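Membrane-bound protease PH1510 (Pyrococcus horikoshii, PDB 6M4B) cleaves proteins preferentially near hydrophobic or aromatic residues, including a stomatin homolog in vitro, through the N-terminal serine-protease domain that forms this chain. Local coordinates at residues P69-V74 with V196-T201; A41-L46 with E177-S182; R29-A34 with Q64-P69; D54-I59 with T86-G91. The protein carries 1 engineered substitution. All coordinates share one frame; numbering follows the deposited sequence.

Contact 1: residues P69-V74 with V196-T201; sequences PVIIYV and VTLNFT
P69, just ahead of strand 70-74, meets L198 with the CB-CG edge of its ring. P69 CG lies 3.8 Å from L198 CD2, and P69 CB is just as near to that methyl, as the two side chains slide past each other in opposite directions. A proline suits this place, since its ring offers a rigid apolar surface. I71 comes next on the same side. Its CG1 branch stands anti to the carbonyl carbon (chi1 -62°) and then runs out extended, which carries CD1 to the loop. There I71 CD1 touches F200 CZ at 3.8 Å, coming in at the ring edge near its plane, while L198 CD1 lies 4.2 Å from I71 CD1. The long branch of isoleucine thus reaches both partners with one methyl. L198 also lies over the ring, its CB 4.0 Å above one face of F200, offset toward the rim. N183 OD1 accepts from F200 N, and E40 OE1 from N199 N, so polar bonds hold the loop that presents these apolar groups. The contact seals a loop between helix 175-182 and strand 204-207 against one face of the central parallel beta-sheet, in an alpha/beta domain of the ClpP/crotonase type.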
loop_
_atom_site.group_PDB
_atom_site.type_symbol
_atom_site.label_atom_id
_atom_site.label_comp_id
_atom_site.label_asym_id
_atom_site.label_seq_id
_atom_site.Cartn_x
_atom_site.Cartn_y
_atom_site.Cartn_z
ATOM N N PRO A 69 6.377 -15.629 -5.717
ATOM C CA PRO A 69 5.968 -14.774 -6.833
ATOM C C PRO A 69 4.523 -15.037 -7.310
ATOM O O PRO A 69 4.134 -16.158 -7.481
ATOM C CB PRO A 69 6.987 -15.134 -7.927
ATOM C CG PRO A 69 8.178 -15.694 -7.190
ATOM C CD PRO A 69 7.635 -16.372 -5.994
ATOM N N VAL A 70 3.759 -13.967 -7.479
ATOM C CA VAL A 70 2.449 -13.929 -8.115
ATOM C C VAL A 70 2.533 -13.295 -9.520
ATOM O O VAL A 70 2.945 -12.116 -9.691
ATOM C CB VAL A 70 1.454 -13.089 -7.293
ATOM C CG1 VAL A 70 0.033 -13.205 -7.874
ATOM C CG2 VAL A 70 1.485 -13.532 -5.853
ATOM N N ILE A 71 2.119 -14.046 -10.515
ATOM C CA ILE A 71 2.135 -13.619 -11.903
ATOM C C ILE A 71 0.671 -13.365 -12.254
ATOM O O ILE A 71 -0.164 -14.249 -12.094
ATOM C CB ILE A 71 2.772 -14.679 -12.810
ATOM C CG1 ILE A 71 4.229 -14.880 -12.385
ATOM C CG2 ILE A 71 2.706 -14.235 -14.263
ATOM C CD1 ILE A 71 4.935 -16.007 -13.088
ATOM N N ILE A 72 0.379 -12.165 -12.746
ATOM C CA ILE A 72 -0.952 -11.838 -13.190
ATOM C C ILE A 72 -0.947 -12.012 -14.704
ATOM O O ILE A 72 -0.131 -11.413 -15.391
ATOM C CB ILE A 72 -1.370 -10.403 -12.764
ATOM C CG1 ILE A 72 -1.414 -10.287 -11.227
ATOM C CG2 ILE A 72 -2.708 -10.062 -13.354
ATOM C CD1 ILE A 72 -2.424 -11.142 -10.523
ATOM N N TYR A 73 -1.843 -12.876 -15.184
ATOM C CA TYR A 73 -1.892 -13.276 -16.566
ATOM C C TYR A 73 -3.270 -12.926 -17.067
ATOM O O TYR A 73 -4.256 -13.541 -16.665
ATOM C CB TYR A 73 -1.631 -14.760 -16.717
ATOM C CG TYR A 73 -1.589 -15.348 -18.142
ATOM C CD1 TYR A 73 -1.319 -14.562 -19.246
ATOM C CD2 TYR A 73 -1.812 -16.719 -18.360
ATOM C CE1 TYR A 73 -1.237 -15.099 -20.513
ATOM C CE2 TYR A 73 -1.749 -17.278 -19.645
ATOM C CZ TYR A 73 -1.425 -16.483 -20.710
ATOM O OH TYR A 73 -1.338 -17.013 -21.997
ATOM N N VAL A 74 -3.315 -11.917 -17.926
ATOM C CA VAL A 74 -4.567 -11.457 -18.481
ATOM C C VAL A 74 -4.956 -12.425 -19.612
ATOM O O VAL A 74 -4.338 -12.461 -20.690
ATOM C CB VAL A 74 -4.487 -10.012 -19.014
ATOM C CG1 VAL A 74 -5.914 -9.521 -19.329
ATOM C CG2 VAL A 74 -3.827 -9.098 -17.975
ATOM N N VAL A 196 13.707 -12.240 -6.716
ATOM C CA VAL A 196 13.874 -13.645 -7.081
ATOM C C VAL A 196 13.926 -13.857 -8.587
ATOM O O VAL A 196 13.142 -13.286 -9.310
ATOM C CB VAL A 196 12.687 -14.474 -6.465
ATOM C CG1 VAL A 196 12.699 -15.900 -6.955
ATOM C CG2 VAL A 196 12.792 -14.496 -4.953
ATOM N N THR A 197 14.829 -14.710 -9.063
ATOM C CA THR A 197 14.868 -15.129 -10.477
ATOM C C THR A 197 13.926 -16.316 -10.675
ATOM O O THR A 197 14.032 -17.277 -9.967
ATOM C CB THR A 197 16.310 -15.446 -10.935
ATOM O OG1 THR A 197 17.102 -14.264 -10.831
ATOM C CG2 THR A 197 16.354 -15.913 -12.426
ATOM N N LEU A 198 12.990 -16.227 -11.614
ATOM C CA LEU A 198 12.012 -17.274 -11.800
ATOM C C LEU A 198 12.670 -18.459 -12.519
ATOM O O LEU A 198 13.410 -18.284 -13.506
ATOM C CB LEU A 198 10.827 -16.784 -12.618
ATOM C CG LEU A 198 10.001 -15.658 -11.978
ATOM C CD1 LEU A 198 9.060 -15.056 -12.998
ATOM C CD2 LEU A 198 9.239 -16.174 -10.779
ATOM N N ASN A 199 12.425 -19.657 -12.028
ATOM C CA ASN A 199 13.017 -20.852 -12.621
ATOM C C ASN A 199 11.947 -21.759 -13.092
ATOM O O ASN A 199 11.280 -22.446 -12.296
ATOM C CB ASN A 199 13.880 -21.558 -11.615
ATOM C CG ASN A 199 14.312 -22.938 -12.081
ATOM O OD1 ASN A 199 14.242 -23.293 -13.254
ATOM N ND2 ASN A 199 14.765 -23.721 -11.130
ATOM N N PHE A 200 11.752 -21.737 -14.403
ATOM C CA PHE A 200 10.665 -22.486 -14.993
ATOM C C PHE A 200 11.134 -23.471 -16.034
ATOM O O PHE A 200 10.354 -23.959 -16.843
ATOM C CB PHE A 200 9.671 -21.526 -15.683
ATOM C CG PHE A 200 8.891 -20.617 -14.745
ATOM C CD1 PHE A 200 8.440 -21.043 -13.471
ATOM C CD2 PHE A 200 8.511 -19.393 -15.190
ATOM C CE1 PHE A 200 7.673 -20.213 -12.691
ATOM C CE2 PHE A 200 7.745 -18.547 -14.411
ATOM C CZ PHE A 200 7.323 -18.952 -13.183
ATOM N N THR A 201 12.396 -23.815 -16.001
ATOM C CA THR A 201 12.921 -24.731 -16.991
ATOM C C THR A 201 12.181 -26.082 -16.975
ATOM O O THR A 201 11.724 -26.529 -18.002
ATOM C CB THR A 201 14.404 -24.891 -16.741
ATOM O OG1 THR A 201 14.979 -23.572 -16.715
ATOM C CG2 THR A 201 15.053 -25.789 -17.845
#

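Contact 2: residues A41-L46 with E177-S182; sequences AIIIEL and ELLKKS
Strand 41-46 and helix 177-182 come closest at I43 and L178, whose CA atoms are 9.5 Å apart, a spacing bridged entirely by side chains. I43 and L178 reach toward each other tip to tip, with I43 CD1 3.7 Å from L178 CD2. L178 gets there because its CG stands anti to the backbone N (chi1 -179°), extending the chain toward the strand. L179 comes in at a slant, its CD2 4.2 Å from the same I43 CD1, so that one isoleucine methyl is met by two successive leucines. Here a helix covers one face of a parallel beta-sheet, a layering found throughout alpha/beta folds such as that of the ClpP/crotonase group; the opposite face, reached by I42 and I44, carries helix 21-36. Branched apolar residues suit this interface, which is buried and has no hydrogen bond across it. On the helix, S182 OG donates to L178 O at 2.9 Å from 46° out of the carbonyl plane. That bond satisfies the buried hydroxyl within its own helix, and L178 O takes a second donor, S182 N. Further out, E177 OE2 pairs with R173 NH2 and makes a long salt bridge of 4.0 Å to K181 NZ.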
loop_
_atom_site.group_PDB
_atom_site.type_symbol
_atom_site.label_atom_id
_atom_site.label_comp_id
_atom_site.label_asym_id
_atom_site.label_seq_id
_atom_site.Cartn_x
_atom_site.Cartn_y
_atom_site.Cartn_z
ATOM N N ALA A 41 5.947 -20.305 -7.946
ATOM C CA ALA A 41 5.133 -19.151 -8.387
ATOM C C ALA A 41 3.684 -19.580 -8.460
ATOM O O ALA A 41 3.400 -20.779 -8.628
ATOM C CB ALA A 41 5.574 -18.609 -9.757
ATOM N N ILE A 42 2.781 -18.603 -8.373
ATOM C CA ILE A 42 1.376 -18.837 -8.693
ATOM C C ILE A 42 0.988 -17.897 -9.828
ATOM O O ILE A 42 1.307 -16.714 -9.789
ATOM C CB ILE A 42 0.459 -18.686 -7.468
ATOM C CG1 ILE A 42 -0.994 -19.021 -7.858
ATOM C CG2 ILE A 42 0.559 -17.319 -6.823
ATOM C CD1 ILE A 42 -1.932 -18.983 -6.683
ATOM N N ILE A 43 0.352 -18.445 -10.853
ATOM C CA ILE A 43 -0.156 -17.692 -11.983
ATOM C C ILE A 43 -1.663 -17.539 -11.778
ATOM O O ILE A 43 -2.371 -18.497 -11.503
ATOM C CB ILE A 43 0.074 -18.389 -13.319
ATOM C CG1 ILE A 43 1.592 -18.497 -13.597
ATOM C CG2 ILE A 43 -0.611 -17.608 -14.454
ATOM C CD1 ILE A 43 1.940 -19.500 -14.689
ATOM N N ILE A 44 -2.132 -16.306 -11.873
ATOM C CA ILE A 44 -3.526 -16.013 -11.742
ATOM C C ILE A 44 -3.981 -15.477 -13.057
ATOM O O ILE A 44 -3.544 -14.420 -13.476
ATOM C CB ILE A 44 -3.777 -15.084 -10.566
ATOM C CG1 ILE A 44 -3.492 -15.893 -9.301
ATOM C CG2 ILE A 44 -5.203 -14.553 -10.615
ATOM C CD1 ILE A 44 -3.525 -15.097 -8.045
ATOM N N GLU A 45 -4.852 -16.258 -13.705
ATOM C CA GLU A 45 -5.459 -15.905 -14.981
ATOM C C GLU A 45 -6.629 -14.962 -14.682
ATOM O O GLU A 45 -7.604 -15.363 -14.053
ATOM C CB GLU A 45 -5.944 -17.147 -15.717
ATOM C CG GLU A 45 -4.799 -17.979 -16.291
ATOM C CD GLU A 45 -5.244 -19.335 -16.852
ATOM O OE1 GLU A 45 -6.421 -19.706 -16.657
ATOM O OE2 GLU A 45 -4.414 -20.040 -17.469
ATOM N N LEU A 46 -6.486 -13.702 -15.073
ATOM C CA LEU A 46 -7.374 -12.655 -14.592
ATOM C C LEU A 46 -8.178 -12.072 -15.740
ATOM O O LEU A 46 -7.650 -11.814 -16.799
ATOM C CB LEU A 46 -6.578 -11.533 -13.909
ATOM C CG LEU A 46 -7.386 -10.361 -13.333
ATOM C CD1 LEU A 46 -8.166 -10.794 -12.103
ATOM C CD2 LEU A 46 -6.446 -9.230 -13.005
ATOM N N GLU A 177 3.848 -21.046 -23.140
ATOM C CA GLU A 177 4.630 -19.919 -23.668
ATOM C C GLU A 177 4.949 -18.913 -22.516
ATOM O O GLU A 177 6.032 -18.360 -22.476
ATOM C CB GLU A 177 3.960 -19.249 -24.889
ATOM C CG GLU A 177 4.967 -18.413 -25.675
ATOM C CD GLU A 177 4.426 -17.667 -26.933
ATOM O OE1 GLU A 177 3.329 -17.058 -26.955
ATOM O OE2 GLU A 177 5.186 -17.622 -27.922
ATOM N N LEU A 178 4.030 -18.723 -21.566
ATOM C CA LEU A 178 4.273 -17.815 -20.416
ATOM C C LEU A 178 5.489 -18.289 -19.582
ATOM O O LEU A 178 6.477 -17.529 -19.395
ATOM C CB LEU A 178 3.009 -17.652 -19.549
ATOM C CG LEU A 178 3.042 -16.717 -18.313
ATOM C CD1 LEU A 178 1.645 -16.395 -17.851
ATOM C CD2 LEU A 178 3.760 -17.361 -17.134
ATOM N N LEU A 179 5.461 -19.570 -19.237
ATOM C CA LEU A 179 6.588 -20.249 -18.565
ATOM C C LEU A 179 7.876 -20.122 -19.315
ATOM O O LEU A 179 8.880 -19.709 -18.744
ATOM C CB LEU A 179 6.283 -21.720 -18.307
ATOM C CG LEU A 179 5.118 -21.945 -17.313
ATOM C CD1 LEU A 179 4.746 -23.441 -17.295
ATOM C CD2 LEU A 179 5.406 -21.447 -15.906
ATOM N N LYS A 180 7.840 -20.355 -20.614
ATOM C CA LYS A 180 9.053 -20.272 -21.426
ATOM C C LYS A 180 9.662 -18.873 -21.452
ATOM O O LYS A 180 10.856 -18.701 -21.243
ATOM C CB LYS A 180 8.717 -20.771 -22.828
ATOM C CG LYS A 180 9.848 -20.909 -23.831
ATOM C CD LYS A 180 9.256 -21.384 -25.179
ATOM C CE LYS A 180 9.842 -20.682 -26.410
ATOM N NZ LYS A 180 11.065 -21.351 -26.929
ATOM N N LYS A 181 8.868 -17.854 -21.746
ATOM C CA LYS A 181 9.409 -16.460 -21.824
ATOM C C LYS A 181 9.697 -15.837 -20.458
ATOM O O LYS A 181 10.498 -14.887 -20.366
ATOM C CB LYS A 181 8.425 -15.561 -22.561
ATOM C CG LYS A 181 8.273 -15.904 -24.038
ATOM C CD LYS A 181 7.039 -15.245 -24.634
ATOM C CE LYS A 181 7.169 -15.028 -26.131
ATOM N NZ LYS A 181 6.215 -13.994 -26.600
ATOM N N SER A 182 9.011 -16.323 -19.418
ATOM C CA SER A 182 9.196 -15.792 -18.063
ATOM C C SER A 182 10.418 -16.407 -17.396
ATOM O O SER A 182 10.954 -15.848 -16.410
ATOM C CB SER A 182 7.974 -16.019 -17.196
ATOM O OG SER A 182 6.885 -15.248 -17.665
#

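Contact 3: residues R29-A34 with Q64-P69; sequences RYITIA and QQSKIP
I68 reaches across to A34, while S66, two residues earlier, meets I31. Followed outward, the I68 side chain starts at CB, where CG1 takes the place between the backbone N and the carbonyl carbon (chi1 67°). That turn brings CG1 past the serine, 3.7 Å from S66 OG, and the extended second torsion (chi2 175°) then sends CD1 on to the helix. At the tip, I68 CD1 is 3.3 Å from A34 CB, tighter than usual van der Waals contact, and 3.7 Å from A34 C. Alanine suits the spot, since its short side chain leaves room for the methyl close to the helix backbone. Beside this pair, I31 CG2 rests 3.5 Å from S66 OG, an apolar methyl against a hydroxyl that is already engaged. S66 OG, anti to its own N (chi1 -179°), donates to I68 O at 2.6 Å, in the carbonyl plane and on a lone pair, closing a small loop around K67. Replacing S66 with an alanine would probably leave I68 O without this donor, allow the turn to flex and open a gap beside I31 CG2. E35 OE2 accepts from K67 N, a polar tie between the turn and helix 21-36. The whole turn links helix 53-64 to strand 70-74 and packs beside helix 21-36, with I42 of strand 41-47 touching both A34 and I68. The contact thus joins two successive beta-alpha-beta units, whose helices cover the same face of the sheet.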
loop_
_atom_site.group_PDB
_atom_site.type_symbol
_atom_site.label_atom_id
_atom_site.label_comp_id
_atom_site.label_asym_id
_atom_site.label_seq_id
_atom_site.Cartn_x
_atom_site.Cartn_y
_atom_site.Cartn_z
ATOM N N ARG A 29 -6.968 -17.298 -0.634
ATOM C CA ARG A 29 -6.977 -18.764 -0.528
ATOM C C ARG A 29 -5.957 -19.359 -1.495
ATOM O O ARG A 29 -5.089 -20.127 -1.063
ATOM C CB ARG A 29 -8.393 -19.333 -0.788
ATOM C CG ARG A 29 -8.530 -20.853 -0.661
ATOM C CD ARG A 29 -10.003 -21.339 -0.863
ATOM N NE ARG A 29 -10.027 -22.742 -1.321
ATOM C CZ ARG A 29 -9.949 -23.156 -2.594
ATOM N NH1 ARG A 29 -9.982 -24.461 -2.858
ATOM N NH2 ARG A 29 -9.835 -22.296 -3.605
ATOM N N TYR A 30 -6.046 -18.970 -2.774
ATOM C CA TYR A 30 -5.148 -19.488 -3.813
ATOM C C TYR A 30 -3.660 -19.206 -3.491
ATOM O O TYR A 30 -2.790 -20.060 -3.633
ATOM C CB TYR A 30 -5.483 -18.876 -5.171
ATOM C CG TYR A 30 -6.797 -19.293 -5.798
ATOM C CD1 TYR A 30 -7.207 -20.626 -5.808
ATOM C CD2 TYR A 30 -7.616 -18.357 -6.441
ATOM C CE1 TYR A 30 -8.404 -21.011 -6.415
ATOM C CE2 TYR A 30 -8.809 -18.729 -7.055
ATOM C CZ TYR A 30 -9.207 -20.065 -7.033
ATOM O OH TYR A 30 -10.391 -20.461 -7.636
ATOM N N ILE A 31 -3.363 -17.999 -3.048
ATOM C CA ILE A 31 -1.974 -17.651 -2.737
ATOM C C ILE A 31 -1.520 -18.409 -1.492
ATOM O O ILE A 31 -0.380 -18.871 -1.424
ATOM C CB ILE A 31 -1.794 -16.117 -2.588
ATOM C CG1 ILE A 31 -2.072 -15.417 -3.913
ATOM C CG2 ILE A 31 -0.387 -15.766 -2.120
ATOM C CD1 ILE A 31 -2.269 -13.914 -3.821
ATOM N N THR A 32 -2.397 -18.536 -0.493
ATOM C CA THR A 32 -2.008 -19.240 0.754
ATOM C C THR A 32 -1.647 -20.696 0.451
ATOM O O THR A 32 -0.588 -21.204 0.873
ATOM C CB THR A 32 -3.103 -19.182 1.855
ATOM O OG1 THR A 32 -3.453 -17.816 2.101
ATOM C CG2 THR A 32 -2.571 -19.772 3.145
ATOM N N ILE A 33 -2.483 -21.336 -0.343
ATOM C CA ILE A 33 -2.214 -22.711 -0.766
ATOM C C ILE A 33 -0.832 -22.824 -1.411
ATOM O O ILE A 33 0.002 -23.607 -0.979
ATOM C CB ILE A 33 -3.306 -23.233 -1.723
ATOM C CG1 ILE A 33 -4.606 -23.448 -0.950
ATOM C CG2 ILE A 33 -2.868 -24.555 -2.353
ATOM C CD1 ILE A 33 -5.836 -23.660 -1.820
ATOM N N ALA A 34 -0.584 -21.999 -2.425
ATOM C CA ALA A 34 0.678 -22.034 -3.133
ATOM C C ALA A 34 1.873 -21.752 -2.225
ATOM O O ALA A 34 2.933 -22.344 -2.415
ATOM C CB ALA A 34 0.646 -21.033 -4.282
ATOM N N GLN A 64 1.713 -8.220 -2.493
ATOM C CA GLN A 64 2.978 -7.652 -2.104
ATOM C C GLN A 64 3.653 -8.384 -0.951
ATOM O O GLN A 64 4.864 -8.376 -0.881
ATOM C CB GLN A 64 2.835 -6.166 -1.758
ATOM C CG GLN A 64 2.637 -5.263 -2.981
ATOM C CD GLN A 64 2.414 -3.801 -2.584
ATOM O OE1 GLN A 64 1.820 -3.518 -1.529
ATOM N NE2 GLN A 64 2.875 -2.870 -3.419
ATOM N N GLN A 65 2.871 -8.920 -0.011
ATOM C CA GLN A 65 3.384 -9.686 1.138
ATOM C C GLN A 65 3.543 -11.182 0.807
ATOM O O GLN A 65 3.943 -11.933 1.659
ATOM C CB GLN A 65 2.433 -9.582 2.365
ATOM C CG GLN A 65 2.040 -8.182 2.871
ATOM C CD GLN A 65 3.175 -7.440 3.557
ATOM O OE1 GLN A 65 4.242 -7.235 2.985
ATOM N NE2 GLN A 65 2.933 -7.002 4.781
ATOM N N SER A 66 3.135 -11.607 -0.379
ATOM C CA SER A 66 3.225 -13.001 -0.784
ATOM C C SER A 66 4.624 -13.524 -0.599
ATOM O O SER A 66 5.579 -12.868 -0.942
ATOM C CB SER A 66 2.787 -13.207 -2.253
ATOM O OG SER A 66 2.869 -14.589 -2.606
ATOM N N LYS A 67 4.748 -14.714 -0.048
ATOM C CA LYS A 67 6.073 -15.322 0.098
ATOM C C LYS A 67 6.535 -15.981 -1.176
ATOM O O LYS A 67 7.661 -16.417 -1.228
ATOM C CB LYS A 67 6.074 -16.349 1.242
ATOM C CG LYS A 67 5.872 -15.677 2.597
ATOM C CD LYS A 67 5.603 -16.657 3.728
ATOM C CE LYS A 67 5.308 -15.897 5.025
ATOM N NZ LYS A 67 4.655 -16.752 6.046
ATOM N N ILE A 68 5.663 -16.084 -2.188
ATOM C CA ILE A 68 6.058 -16.576 -3.497
ATOM C C ILE A 68 5.665 -15.591 -4.587
ATOM O O ILE A 68 4.730 -14.815 -4.416
ATOM C CB ILE A 68 5.434 -17.949 -3.806
ATOM C CG1 ILE A 68 3.935 -17.839 -3.952
ATOM C CG2 ILE A 68 5.804 -18.951 -2.700
ATOM C CD1 ILE A 68 3.298 -19.131 -4.380
ATOM N N PRO A 69 6.377 -15.629 -5.717
ATOM C CA PRO A 69 5.968 -14.774 -6.833
ATOM C C PRO A 69 4.523 -15.037 -7.310
ATOM O O PRO A 69 4.134 -16.158 -7.481
ATOM C CB PRO A 69 6.987 -15.134 -7.927
ATOM C CG PRO A 69 8.178 -15.694 -7.190
ATOM C CD PRO A 69 7.635 -16.372 -5.994
#

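Contact 4: residues D54-I59 with T86-G91; sequences DAMMNI and TYIALG
Helices 54-59 and 86-90 run almost parallel, their axes 11° apart in direction and 9.3 Å apart at closest approach, with the backbones nearest at M56 and I88. M56 makes the largest single share of the contact, closely followed by I88. Its CG leaves anti to the backbone N (M56 chi1 172°), and bends at the next two torsions fold the thioether over Y87. M56 CE lies 3.8 Å from the centroid of the Y87 ring and 16° off its normal, a CH-pi contact over one face. The sulfur, M56 SD, is oblique to the ring, a Met-aromatic contact, and lies 3.5 Å from Y87 CB. Methionine suits this place because its unbranched, flexible chain can wrap against a flat ring. An alanine in place of Y87 removes the face under the M56 methyl, which is likely to leave a gap and a thioether freer to turn. One turn along, I59 CG2 touches I88 CG1 at 4.0 Å. F129 and I133 of helix 123-139 also pack on Y87. Helix 53-64 begins at substrate-binding A53, and helix 84-90 directly follows the nucleophile position A83, an engineered alanine; the Y87 side chain comes within about 4 Å of that of substrate-binding C106, so the contact adjoins the substrate site of a ClpP-like serine protease.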
loop_
_atom_site.group_PDB
_atom_site.type_symbol
_atom_site.label_atom_id
_atom_site.label_comp_id
_atom_site.label_asym_id
_atom_site.label_seq_id
_atom_site.Cartn_x
_atom_site.Cartn_y
_atom_site.Cartn_z
ATOM N N ASP A 54 -11.397 -0.757 -2.400
ATOM C CA ASP A 54 -10.900 -1.325 -1.146
ATOM C C ASP A 54 -10.472 -2.815 -1.254
ATOM O O ASP A 54 -9.417 -3.214 -0.701
ATOM C CB ASP A 54 -11.868 -1.065 0.070
ATOM C CG ASP A 54 -13.350 -1.479 -0.207
ATOM O OD1 ASP A 54 -13.618 -2.451 -0.933
ATOM O OD2 ASP A 54 -14.283 -0.815 0.292
ATOM N N ALA A 55 -11.283 -3.614 -1.953
ATOM C CA ALA A 55 -10.952 -5.000 -2.186
ATOM C C ALA A 55 -9.666 -5.064 -3.052
ATOM O O ALA A 55 -8.785 -5.823 -2.724
ATOM C CB ALA A 55 -12.107 -5.737 -2.844
ATOM N N MET A 56 -9.580 -4.215 -4.086
ATOM C CA MET A 56 -8.359 -4.099 -4.901
ATOM C C MET A 56 -7.119 -3.832 -4.048
ATOM O O MET A 56 -6.124 -4.526 -4.188
ATOM C CB MET A 56 -8.553 -3.042 -5.968
ATOM C CG MET A 56 -7.322 -2.678 -6.763
ATOM S SD MET A 56 -6.315 -1.382 -5.993
ATOM C CE MET A 56 -7.335 0.017 -6.462
ATOM N N MET A 57 -7.214 -2.891 -3.104
ATOM C CA MET A 57 -6.084 -2.534 -2.249
ATOM C C MET A 57 -5.655 -3.659 -1.354
ATOM O O MET A 57 -4.471 -3.880 -1.244
ATOM C CB MET A 57 -6.337 -1.232 -1.459
ATOM C CG MET A 57 -6.178 0.002 -2.350
ATOM S SD MET A 57 -6.417 1.503 -1.444
ATOM C CE MET A 57 -7.054 2.604 -2.664
ATOM N N ASN A 58 -6.599 -4.402 -0.777
ATOM C CA ASN A 58 -6.255 -5.584 0.018
ATOM C C ASN A 58 -5.691 -6.699 -0.857
ATOM O O ASN A 58 -4.751 -7.373 -0.432
ATOM C CB ASN A 58 -7.464 -6.134 0.809
ATOM C CG ASN A 58 -8.055 -5.110 1.782
ATOM O OD1 ASN A 58 -7.333 -4.374 2.448
ATOM N ND2 ASN A 58 -9.377 -5.073 1.862
ATOM N N ILE A 59 -6.206 -6.842 -2.097
ATOM C CA ILE A 59 -5.614 -7.815 -3.013
ATOM C C ILE A 59 -4.180 -7.395 -3.334
ATOM O O ILE A 59 -3.238 -8.180 -3.191
ATOM C CB ILE A 59 -6.416 -7.978 -4.302
ATOM C CG1 ILE A 59 -7.776 -8.583 -3.975
ATOM C CG2 ILE A 59 -5.635 -8.866 -5.293
ATOM C CD1 ILE A 59 -8.747 -8.600 -5.153
ATOM N N THR A 86 -6.264 -3.355 -13.331
ATOM C CA THR A 86 -4.987 -2.837 -13.754
ATOM C C THR A 86 -4.016 -2.732 -12.589
ATOM O O THR A 86 -2.848 -3.073 -12.734
ATOM C CB THR A 86 -5.186 -1.499 -14.396
ATOM O OG1 THR A 86 -6.028 -1.674 -15.553
ATOM C CG2 THR A 86 -3.903 -0.899 -14.832
ATOM N N TYR A 87 -4.533 -2.307 -11.422
ATOM C CA TYR A 87 -3.770 -2.132 -10.212
ATOM C C TYR A 87 -3.288 -3.493 -9.669
ATOM O O TYR A 87 -2.173 -3.599 -9.199
ATOM C CB TYR A 87 -4.605 -1.440 -9.098
ATOM C CG TYR A 87 -5.071 0.006 -9.383
ATOM C CD1 TYR A 87 -6.166 0.274 -10.208
ATOM C CD2 TYR A 87 -4.464 1.092 -8.752
ATOM C CE1 TYR A 87 -6.609 1.568 -10.419
ATOM C CE2 TYR A 87 -4.924 2.369 -8.934
ATOM C CZ TYR A 87 -5.998 2.602 -9.752
ATOM O OH TYR A 87 -6.429 3.857 -9.948
ATOM N N ILE A 88 -4.132 -4.521 -9.746
ATOM C CA ILE A 88 -3.759 -5.874 -9.326
ATOM C C ILE A 88 -2.567 -6.316 -10.159
ATOM O O ILE A 88 -1.565 -6.751 -9.623
ATOM C CB ILE A 88 -4.967 -6.848 -9.477
ATOM C CG1 ILE A 88 -6.112 -6.464 -8.503
ATOM C CG2 ILE A 88 -4.584 -8.310 -9.193
ATOM C CD1 ILE A 88 -7.448 -7.126 -8.799
ATOM N N ALA A 89 -2.661 -6.113 -11.473
ATOM C CA ALA A 89 -1.553 -6.388 -12.354
ATOM C C ALA A 89 -0.290 -5.581 -12.023
ATOM O O ALA A 89 0.776 -6.196 -11.787
ATOM C CB ALA A 89 -1.948 -6.146 -13.787
ATOM N N LEU A 90 -0.400 -4.239 -11.935
ATOM C CA LEU A 90 0.759 -3.408 -11.572
ATOM C C LEU A 90 1.363 -3.697 -10.222
ATOM O O LEU A 90 2.558 -3.446 -10.006
ATOM C CB LEU A 90 0.459 -1.925 -11.707
ATOM C CG LEU A 90 0.115 -1.481 -13.104
ATOM C CD1 LEU A 90 -0.444 -0.076 -13.062
ATOM C CD2 LEU A 90 1.361 -1.532 -13.985
ATOM N N GLY A 91 0.582 -4.260 -9.312
ATOM C CA GLY A 91 1.071 -4.623 -7.991
ATOM C C GLY A 91 1.765 -5.959 -7.898
ATOM O O GLY A 91 2.231 -6.343 -6.823
#

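In the fold
Contacts 1 and 2, with centres 6 Å apart, share one face of the parallel sheet. Their strands are neighbours, joined where I44 N lies 2.9 Å from I71 O, a probable hydrogen bond. Contact 3 packs on the other face and shares P69 with contact 1; I42 N, 2.9 Å from P69 O, links it to contact 2. Contact 4 is centred about 14 Å from contact 3 and 18 Å from contacts 1 and 2, yet I72 CD1 of strand 70-74 touches I88 CG2 at 3.8 Å. Of the four, contact 4 alone adjoins the catalytic region, through Y87 beside C106 and M56 near A53. Contacts 3 and 4 both touch the second subunit.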